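Local structure of aminotransferase class-III (Sphaerobacter thermophilus DSM 20745, 6K8H) at residues B[206-209]-B[210-214]; B[260-264]-B[265-269]; B[340-343]-B[344-348]. The protein belongs to the class-III aminotransferases, a family with the aminotransferase fold, and binds (5-hydroxy-4,6-dimethylpyridin-3-yl)methyl dihydrogen phosphate in a pocket of the chain. All blocks are in the same frame, centred on the assembly; numbering follows the deposited sequence.

Contact 1: B[206-209]-B[210-214]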
ATOM      1  N   GLU B 206       5.850 -14.272  28.286  1.00 12.06           N
ATOM      2  CA  GLU B 206       6.599 -15.522  28.214  1.00 15.98           C
ATOM      3  C   GLU B 206       5.678 -16.726  28.321  1.00 14.30           C
ATOM      4  O   GLU B 206       5.835 -17.695  27.569  1.00 13.92           O
ATOM      5  CB  GLU B 206       7.668 -15.558  29.309  1.00 17.93           C
ATOM      6  CG  GLU B 206       8.876 -14.685  29.005  1.00 18.82           C
ATOM      7  CD  GLU B 206      10.024 -14.894  29.981  1.00 25.74           C
ATOM      8  OE1 GLU B 206       9.766 -15.332  31.128  1.00 24.64           O
ATOM      9  OE2 GLU B 206      11.184 -14.625  29.596  1.00 26.95           O
ATOM     10  N   ARG B 207       4.703 -16.685  29.235  1.00 14.58           N
ATOM     11  CA  ARG B 207       3.818 -17.837  29.386  1.00 16.27           C
ATOM     12  C   ARG B 207       3.023 -18.092  28.105  1.00 16.09           C
ATOM     13  O   ARG B 207       2.853 -19.248  27.688  1.00 13.44           O
ATOM     14  CB  ARG B 207       2.877 -17.629  30.575  1.00 19.93           C
ATOM     15  CG  ARG B 207       3.535 -17.720  31.961  1.00 23.13           C
ATOM     16  CD  ARG B 207       2.485 -17.553  33.073  1.00 25.62           C
ATOM     17  NE  ARG B 207       2.196 -16.143  33.345  1.00 37.22           N
ATOM     18  CZ  ARG B 207       0.989 -15.650  33.641  1.00 40.93           C
ATOM     19  NH1 ARG B 207      -0.067 -16.457  33.696  1.00 27.25           N
ATOM     20  NH2 ARG B 207       0.839 -14.342  33.876  1.00 33.71           N
ATOM     21  N   LEU B 208       2.553 -17.023  27.453  1.00 13.46           N
ATOM     22  CA  LEU B 208       1.800 -17.192  26.212  1.00  9.87           C
ATOM     23  C   LEU B 208       2.682 -17.689  25.068  1.00 14.23           C
ATOM     24  O   LEU B 208       2.261 -18.555  24.290  1.00 14.02           O
ATOM     25  CB  LEU B 208       1.113 -15.881  25.839  1.00 12.40           C
ATOM     26  CG  LEU B 208      -0.190 -15.643  26.598  1.00 13.53           C
ATOM     27  CD1 LEU B 208      -0.600 -14.176  26.497  1.00 11.47           C
ATOM     28  CD2 LEU B 208      -1.292 -16.543  26.062  1.00 16.00           C
ATOM     29  N   ILE B 209       3.889 -17.152  24.934  1.00 13.35           N
ATOM     30  CA  ILE B 209       4.783 -17.639  23.845  1.00 10.61           C
ATOM     31  C   ILE B 209       5.132 -19.115  24.088  1.00 16.50           C
ATOM     32  O   ILE B 209       5.070 -19.902  23.141  1.00 12.74           O
ATOM     33  CB  ILE B 209       6.024 -16.741  23.714  1.00 12.00           C
ATOM     34  CG1 ILE B 209       5.631 -15.376  23.141  1.00 11.42           C
ATOM     35  CG2 ILE B 209       7.087 -17.428  22.879  1.00 11.89           C
ATOM     36  CD1 ILE B 209       6.675 -14.314  23.273  1.00 10.51           C
ATOM     37  N   GLU B 210       5.376 -19.469  25.346  1.00 12.88           N
ATOM     38  CA  GLU B 210       5.767 -20.851  25.713  1.00 17.75           C
ATOM     39  C   GLU B 210       4.645 -21.816  25.316  1.00 17.01           C
ATOM     40  O   GLU B 210       4.928 -22.834  24.704  1.00 18.66           O
ATOM     41  CB  GLU B 210       5.999 -20.880  27.221  1.00 18.68           C
ATOM     42  CG  GLU B 210       7.267 -21.600  27.610  1.00 25.84           C
ATOM     43  CD  GLU B 210       7.194 -23.049  27.204  1.00 32.44           C
ATOM     44  OE1 GLU B 210       6.078 -23.508  26.983  1.00 35.68           O
ATOM     45  OE2 GLU B 210       8.243 -23.703  27.107  1.00 46.77           O
ATOM     46  N   GLN B 211       3.409 -21.415  25.591  1.00 14.00           N
ATOM     47  CA  GLN B 211       2.169 -22.179  25.332  1.00 16.04           C
ATOM     48  C   GLN B 211       1.979 -22.401  23.828  1.00 18.38           C
ATOM     49  O   GLN B 211       1.485 -23.468  23.467  1.00 16.46           O
ATOM     50  CB  GLN B 211       1.006 -21.380  25.915  1.00 20.76           C
ATOM     51  CG  GLN B 211      -0.361 -21.968  25.628  1.00 30.15           C
ATOM     52  CD  GLN B 211      -1.432 -21.377  26.512  1.00 38.80           C
ATOM     53  OE1 GLN B 211      -2.621 -21.567  26.277  1.00 45.04           O
ATOM     54  NE2 GLN B 211      -1.012 -20.681  27.555  1.00 30.63           N
ATOM     55  N   HIS B 212       2.365 -21.423  23.005  1.00 15.50           N
ATOM     56  CA  HIS B 212       2.099 -21.476  21.566  1.00 18.73           C
ATOM     57  C   HIS B 212       3.374 -21.602  20.737  1.00 14.07           C
ATOM     58  O   HIS B 212       3.378 -21.244  19.553  1.00 16.01           O
ATOM     59  CB  HIS B 212       1.322 -20.238  21.107  1.00 12.88           C
ATOM     60  CG  HIS B 212      -0.007 -20.068  21.766  1.00 14.94           C
ATOM     61  ND1 HIS B 212      -1.159 -20.648  21.279  1.00 18.16           N
ATOM     62  CD2 HIS B 212      -0.374 -19.373  22.870  1.00 14.95           C
ATOM     63  CE1 HIS B 212      -2.179 -20.312  22.050  1.00 19.78           C
ATOM     64  NE2 HIS B 212      -1.729 -19.543  23.025  1.00 17.42           N
ATOM     65  N   ARG B 213       4.453 -22.108  21.332  1.00 13.57           N
ATOM     66  CA  ARG B 213       5.774 -21.980  20.730  1.00 16.85           C
ATOM     67  C   ARG B 213       5.905 -22.736  19.409  1.00 17.80           C
ATOM     68  O   ARG B 213       6.690 -22.330  18.547  1.00 18.41           O
ATOM     69  CB  ARG B 213       6.828 -22.479  21.704  1.00 16.60           C
ATOM     70  CG  ARG B 213       6.576 -23.901  22.172  1.00 19.31           C
ATOM     71  CD  ARG B 213       7.615 -24.335  23.186  1.00 27.79           C
ATOM     72  NE  ARG B 213       8.886 -24.646  22.540  1.00 34.17           N
ATOM     73  CZ  ARG B 213       9.948 -25.134  23.176  1.00 34.69           C
ATOM     74  NH1 ARG B 213       9.900 -25.359  24.487  1.00 30.58           N
ATOM     75  NH2 ARG B 213      11.064 -25.381  22.504  1.00 31.02           N
ATOM     76  N   ASP B 214       5.142 -23.814  19.207  1.00 10.57           N
ATOM     77  CA  ASP B 214       5.335 -24.595  17.989  1.00 19.10           C
ATOM     78  C   ASP B 214       4.573 -24.024  16.813  1.00 21.09           C
ATOM     79  O   ASP B 214       4.914 -24.311  15.655  1.00 16.49           O
ATOM     80  CB  ASP B 214       4.875 -26.027  18.210  1.00 20.67           C
ATOM     81  CG  ASP B 214       5.829 -26.807  19.094  1.00 27.72           C
ATOM     82  OD1 ASP B 214       7.019 -26.414  19.150  1.00 27.74           O
ATOM     83  OD2 ASP B 214       5.403 -27.793  19.727  1.00 38.34           O
TER
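With CG turned anti to its carbonyl carbon (chi1 -60°) and the imidazole roughly perpendicular to the side-chain stem (chi2 -88°), H212 turns the CD2 edge of its ring toward the last turn of helix 202-211, where CD2 comes 3.1 Å from L208 O. This is the C-terminal end of an alpha-helix, and it illustrates how such an end winds down. E210 N and Q211 N still make regular i to i+4 bonds to E206 O and R207 O. H212, the first residue to leave helical backbone angles, hydrogen-bonds through its N to L208 O at 3.1 Å, with a bent N-H...O angle of 136°, and more weakly to I209 O. L208 O therefore receives the backbone N-H of H212 while the CD2 edge of the same residue's ring lies beside it, the oxygen in the ring plane. Q211, its CG anti to the backbone N, runs out extended and places that CG 3.7 Å above the ring plane on one face of the imidazole, offset toward the rim. On the inner side, L208 and I209 are buried, L208 against L197 of strand 194-197 and I209 against L241, I244 and Y248 of helix 235-248. Beyond the turn R213 brings its guanidinium back toward E210, closing a salt bridge of 3.5 Å between R213 NH1 and E210 OE2.

Contact 2: B[260-264]-B[265-269]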
ATOM      1  N   LEU B 260      11.209   4.527  13.955  1.00  7.96           N
ATOM      2  CA  LEU B 260      12.530   4.569  13.329  1.00  9.23           C
ATOM      3  C   LEU B 260      13.159   5.952  13.439  1.00  8.41           C
ATOM      4  O   LEU B 260      14.387   6.076  13.418  1.00 10.21           O
ATOM      5  CB  LEU B 260      12.445   4.159  11.855  1.00  8.95           C
ATOM      6  CG  LEU B 260      13.750   3.748  11.159  1.00 10.38           C
ATOM      7  CD1 LEU B 260      14.151   2.319  11.505  1.00  9.21           C
ATOM      8  CD2 LEU B 260      13.635   3.915   9.636  1.00  8.64           C
ATOM      9  N   ARG B 261      12.328   6.972  13.620  1.00  9.14           N
ATOM     10  CA  ARG B 261      12.826   8.369  13.685  1.00  8.34           C
ATOM     11  C   ARG B 261      13.432   8.671  15.062  1.00 11.46           C
ATOM     12  O   ARG B 261      13.864   9.799  15.241  1.00  9.99           O
ATOM     13  CB  ARG B 261      11.698   9.360  13.387  1.00  7.61           C
ATOM     14  CG  ARG B 261      10.706   9.521  14.525  1.00  8.13           C
ATOM     15  CD  ARG B 261      10.253  10.957  14.695  1.00 10.65           C
ATOM     16  NE  ARG B 261       9.468  11.452  13.578  1.00 11.02           N
ATOM     17  CZ  ARG B 261       9.161  12.726  13.387  1.00  9.28           C
ATOM     18  NH1 ARG B 261       8.441  13.077  12.338  1.00 10.36           N
ATOM     19  NH2 ARG B 261       9.584  13.643  14.233  1.00  8.94           N
ATOM     20  N   SER B 262      13.426   7.713  15.995  1.00 12.20           N
ATOM     21  CA  SER B 262      13.910   7.992  17.348  1.00 14.79           C
ATOM     22  C   SER B 262      15.421   8.187  17.420  1.00 13.35           C
ATOM     23  O   SER B 262      15.912   8.783  18.390  1.00 10.85           O
ATOM     24  CB  SER B 262      13.496   6.867  18.296  1.00 12.45           C
ATOM     25  OG  SER B 262      12.101   6.651  18.228  1.00 19.50           O
ATOM     26  N   ASP B 263      16.160   7.743  16.407  1.00 12.51           N
ATOM     27  CA  ASP B 263      17.609   7.652  16.502  1.00 13.29           C
ATOM     28  C   ASP B 263      18.177   7.367  15.114  1.00 16.84           C
ATOM     29  O   ASP B 263      17.484   6.829  14.238  1.00 13.74           O
ATOM     30  CB  ASP B 263      18.004   6.555  17.499  1.00 12.78           C
ATOM     31  CG  ASP B 263      19.492   6.410  17.655  1.00 18.92           C
ATOM     32  OD1 ASP B 263      20.065   7.141  18.492  1.00 19.63           O
ATOM     33  OD2 ASP B 263      20.083   5.569  16.940  1.00 15.45           O
ATOM     34  N   TYR B 264      19.452   7.730  14.922  1.00 12.68           N
ATOM     35  CA  TYR B 264      20.126   7.434  13.655  1.00 10.84           C
ATOM     36  C   TYR B 264      19.957   5.969  13.261  1.00 13.37           C
ATOM     37  O   TYR B 264      19.750   5.653  12.080  1.00 11.79           O
ATOM     38  CB  TYR B 264      21.610   7.801  13.764  1.00 14.16           C
ATOM     39  CG  TYR B 264      22.362   7.909  12.435  1.00 14.35           C
ATOM     40  CD1 TYR B 264      22.193   9.011  11.611  1.00 14.13           C
ATOM     41  CD2 TYR B 264      23.246   6.921  12.030  1.00 18.31           C
ATOM     42  CE1 TYR B 264      22.873   9.132  10.415  1.00 17.72           C
ATOM     43  CE2 TYR B 264      23.941   7.029  10.829  1.00 19.40           C
ATOM     44  CZ  TYR B 264      23.744   8.133  10.022  1.00 20.94           C
ATOM     45  OH  TYR B 264      24.425   8.254   8.824  1.00 25.05           O
ATOM     46  N   GLY B 265      19.986   5.067  14.243  1.00 10.62           N
ATOM     47  CA  GLY B 265      19.819   3.644  14.009  1.00 13.39           C
ATOM     48  C   GLY B 265      18.508   3.071  14.520  1.00 11.29           C
ATOM     49  O   GLY B 265      18.414   1.870  14.791  1.00 10.25           O
ATOM     50  N   GLY B 266      17.493   3.912  14.685  1.00  9.10           N
ATOM     51  CA  GLY B 266      16.191   3.448  15.106  1.00 10.05           C
ATOM     52  C   GLY B 266      16.066   3.232  16.608  1.00 10.84           C
ATOM     53  O   GLY B 266      17.034   3.265  17.386  1.00 14.28           O
ATOM     54  N   MET B 267      14.816   3.011  17.019  1.00 11.01           N
ATOM     55  CA  MET B 267      14.552   2.738  18.427  1.00 11.02           C
ATOM     56  C   MET B 267      15.192   1.429  18.853  1.00 15.14           C
ATOM     57  O   MET B 267      15.610   1.296  20.007  1.00 11.25           O
ATOM     58  CB  MET B 267      13.049   2.704  18.701  1.00 14.44           C
ATOM     59  CG  MET B 267      12.706   2.804  20.173  1.00 14.03           C
ATOM     60  SD  MET B 267      13.409   4.308  20.883  1.00 21.25           S
ATOM     61  CE  MET B 267      12.777   4.256  22.553  1.00 18.55           C
ATOM     62  N   GLN B 268      15.309   0.463  17.936  1.00  9.66           N
ATOM     63  CA  GLN B 268      16.025  -0.766  18.271  1.00 11.76           C
ATOM     64  C   GLN B 268      17.459  -0.473  18.698  1.00 13.23           C
ATOM     65  O   GLN B 268      17.990  -1.125  19.603  1.00 12.51           O
ATOM     66  CB  GLN B 268      16.016  -1.731  17.085  1.00 11.02           C
ATOM     67  CG  GLN B 268      16.633  -1.181  15.816  1.00 15.18           C
ATOM     68  CD  GLN B 268      16.388  -2.099  14.628  1.00 12.74           C
ATOM     69  OE1 GLN B 268      17.229  -2.916  14.289  1.00 13.05           O
ATOM     70  NE2 GLN B 268      15.208  -1.992  14.023  1.00 12.81           N
ATOM     71  N   SER B 269      18.098   0.516  18.074  1.00 13.40           N
ATOM     72  CA  SER B 269      19.447   0.879  18.503  1.00 16.03           C
ATOM     73  C   SER B 269      19.413   1.556  19.861  1.00 17.31           C
ATOM     74  O   SER B 269      20.308   1.346  20.691  1.00 13.77           O
ATOM     75  CB  SER B 269      20.126   1.770  17.465  1.00 16.50           C
ATOM     76  OG  SER B 269      20.542   0.976  16.360  1.00 16.81           O
TER
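G265 N donates to D263 OD2 at 2.7 Å with an N-H...O angle of 164°. This bond closes an Asx turn, and it coincides with a type I beta turn from D263 to G266, closed by G266 N to D263 O at 3.0 Å. One aspartate thus holds two successive N-H groups, one with its carboxylate and one with its carbonyl. The carboxylate is placed for this by a CG anti to the backbone N (chi1 -180°), and OD2 is met on its anti side, somewhat out of the carboxylate plane. The carbonyl is approached from well above its plane. G266 has a positive phi, which favours glycine, and its CA packs 3.6 Å from L260 O. S269 reaches back, its OG donating to G265 O at 2.8 Å. The turn leads into helix 266-271 and follows strand 251-255 and the pocket residues D255, V257 and I258, with the L260 side chain about 10 Å from the bound ligand. E256 receives both M267 N and Q268 NE2, tying the start of the helix to the region just after that strand. Alongside, the M267 chain, bent at chi2, sets SD 3.6 Å from S262 CB, whereas S262 OG hydrogen-bonds to S259 O.

Contact 3: B[340-343]-B[344-348]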
ATOM      1  N   PHE B 340      19.571  14.780  14.569  1.00 10.79           N
ATOM      2  CA  PHE B 340      18.939  13.989  15.617  1.00 10.26           C
ATOM      3  C   PHE B 340      19.180  14.614  16.985  1.00 13.94           C
ATOM      4  O   PHE B 340      18.248  14.718  17.795  1.00 12.14           O
ATOM      5  CB  PHE B 340      19.449  12.550  15.573  1.00 10.26           C
ATOM      6  CG  PHE B 340      18.774  11.698  14.531  1.00 10.95           C
ATOM      7  CD1 PHE B 340      17.478  11.252  14.713  1.00 14.84           C
ATOM      8  CD2 PHE B 340      19.438  11.345  13.369  1.00 10.83           C
ATOM      9  CE1 PHE B 340      16.851  10.462  13.749  1.00 13.51           C
ATOM     10  CE2 PHE B 340      18.823  10.567  12.402  1.00 11.99           C
ATOM     11  CZ  PHE B 340      17.529  10.125  12.596  1.00 13.46           C
ATOM     12  N   ASP B 341      20.417  15.072  17.241  1.00 12.48           N
ATOM     13  CA  ASP B 341      20.743  15.724  18.512  1.00 15.65           C
ATOM     14  C   ASP B 341      19.899  16.977  18.735  1.00 13.20           C
ATOM     15  O   ASP B 341      19.379  17.207  19.837  1.00 13.80           O
ATOM     16  CB  ASP B 341      22.229  16.097  18.557  1.00 15.95           C
ATOM     17  CG  ASP B 341      23.143  14.890  18.708  1.00 24.35           C
ATOM     18  OD1 ASP B 341      22.652  13.767  18.981  1.00 25.40           O
ATOM     19  OD2 ASP B 341      24.374  15.076  18.548  1.00 27.50           O
ATOM     20  N   ARG B 342      19.768  17.812  17.697  1.00 12.91           N
ATOM     21  CA  ARG B 342      18.992  19.043  17.833  1.00 12.94           C
ATOM     22  C   ARG B 342      17.520  18.747  18.105  1.00 12.01           C
ATOM     23  O   ARG B 342      16.901  19.372  18.974  1.00  9.61           O
ATOM     24  CB  ARG B 342      19.148  19.903  16.576  1.00 12.86           C
ATOM     25  CG  ARG B 342      18.482  21.268  16.684  1.00 18.66           C
ATOM     26  CD  ARG B 342      18.721  22.123  15.436  1.00 16.85           C
ATOM     27  NE  ARG B 342      18.122  21.562  14.224  1.00 19.28           N
ATOM     28  CZ  ARG B 342      16.860  21.768  13.858  1.00 19.75           C
ATOM     29  NH1 ARG B 342      16.070  22.500  14.619  1.00 17.90           N
ATOM     30  NH2 ARG B 342      16.382  21.244  12.742  1.00 17.99           N
ATOM     31  N   LEU B 343      16.936  17.808  17.356  1.00 12.40           N
ATOM     32  CA  LEU B 343      15.545  17.420  17.591  1.00 12.71           C
ATOM     33  C   LEU B 343      15.351  16.871  18.999  1.00 13.50           C
ATOM     34  O   LEU B 343      14.322  17.126  19.634  1.00 10.94           O
ATOM     35  CB  LEU B 343      15.094  16.386  16.565  1.00 15.31           C
ATOM     36  CG  LEU B 343      15.012  16.849  15.110  1.00 13.43           C
ATOM     37  CD1 LEU B 343      14.760  15.654  14.222  1.00 16.09           C
ATOM     38  CD2 LEU B 343      13.947  17.918  14.912  1.00 14.16           C
ATOM     39  N   ALA B 344      16.318  16.105  19.502  1.00 10.85           N
ATOM     40  CA  ALA B 344      16.157  15.544  20.839  1.00 12.18           C
ATOM     41  C   ALA B 344      16.214  16.638  21.896  1.00 10.88           C
ATOM     42  O   ALA B 344      15.454  16.614  22.871  1.00  9.16           O
ATOM     43  CB  ALA B 344      17.227  14.480  21.088  1.00 12.03           C
ATOM     44  N   THR B 345      17.097  17.619  21.710  1.00 11.04           N
ATOM     45  CA  THR B 345      17.147  18.736  22.646  1.00 13.02           C
ATOM     46  C   THR B 345      15.845  19.524  22.613  1.00 13.24           C
ATOM     47  O   THR B 345      15.276  19.854  23.661  1.00 12.00           O
ATOM     48  CB  THR B 345      18.341  19.624  22.331  1.00 11.41           C
ATOM     49  OG1 THR B 345      19.539  18.871  22.562  1.00 12.81           O
ATOM     50  CG2 THR B 345      18.322  20.858  23.216  1.00 16.61           C
ATOM     51  N   LEU B 346      15.348  19.824  21.408  1.00 10.04           N
ATOM     52  CA  LEU B 346      14.088  20.549  21.305  1.00 14.24           C
ATOM     53  C   LEU B 346      12.941  19.758  21.929  1.00 10.90           C
ATOM     54  O   LEU B 346      12.056  20.335  22.578  1.00 12.29           O
ATOM     55  CB  LEU B 346      13.784  20.859  19.839  1.00 11.51           C
ATOM     56  CG  LEU B 346      14.601  21.977  19.179  1.00 15.17           C
ATOM     57  CD1 LEU B 346      14.287  22.055  17.684  1.00 11.35           C
ATOM     58  CD2 LEU B 346      14.347  23.312  19.869  1.00 12.62           C
ATOM     59  N   GLY B 347      12.943  18.434  21.753  1.00 10.88           N
ATOM     60  CA  GLY B 347      11.894  17.618  22.344  1.00 13.54           C
ATOM     61  C   GLY B 347      11.951  17.625  23.856  1.00 12.45           C
ATOM     62  O   GLY B 347      10.917  17.747  24.526  1.00 12.21           O
ATOM     63  N   GLN B 348      13.157  17.512  24.415  1.00 10.71           N
ATOM     64  CA  GLN B 348      13.307  17.616  25.864  1.00 17.41           C
ATOM     65  C   GLN B 348      12.813  18.969  26.374  1.00 10.91           C
ATOM     66  O   GLN B 348      12.143  19.039  27.410  1.00 13.35           O
ATOM     67  CB  GLN B 348      14.766  17.379  26.262  1.00 15.75           C
ATOM     68  CG  GLN B 348      14.944  17.065  27.735  1.00 21.01           C
ATOM     69  CD  GLN B 348      14.827  18.300  28.618  1.00 33.06           C
ATOM     70  OE1 GLN B 348      15.200  19.411  28.209  1.00 35.39           O
ATOM     71  NE2 GLN B 348      14.305  18.116  29.833  1.00 34.06           N
TER
HETATM   72  O   HOH W   1      20.629  16.242  22.130  1.00 23.82           O
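R342 and L346, one helical turn apart, run side by side and point the same way. From CB, the arginine sets out with CG anti to the backbone N (chi1 -174°), continues extended to CD, then bends at chi3 to bring its guanidinium alongside the leucine. At the tip, NH1 lies 3.6 Å from L346 CD1, approaching obliquely, and hydrogen-bonds to M425 O. NH2 forms a salt bridge with E339 OE1 and also bonds to T423 O, so several partners fix the rotation of the planar group. In the backbone, R342 O accepts L346 N at 2.9 Å in a nearly straight bond (169°), while L346 CG lies 3.5 Å from that oxygen. One residue back, the D341-T345 pair is bridged by water, which donates to D341 O at 2.8 Å and is also hydrogen-bonded to T345 OG1, so D341 O accepts from both the water and T345 N. Both pairs belong to alpha-helix 337-361, with D341 and T345 on its exposed side. Its other side faces inward, where L346 packs on V427 and V430 of helix 427-445 and on L421 in the preceding loop, and L343 meets S372 between strands 366-370 and 373-377.

How the contacts relate
Contacts 2 and 3 meet directly: the ring of F340, at the start of contact 3, lies against 260-264, with CE1 3.4 Å from R261 O and CE2 3.6 Å from Y264 CA. Contact 1 touches neither, its nearest atoms being about 17 Å from contact 2 and 28 Å from contact 3. Contact 2 is the buried one, a turn held by a carboxylate, with two glycines, leading into a short helix. The other two are partly buried, contact 3 wholly helical and contact 1 helical as far as Q211, each with an apolar inner side and a polar outer one. Contact 1 ends its helix, where the last N-H bonds are bent, whereas contact 3 lies within a long helix and keeps regular spacing.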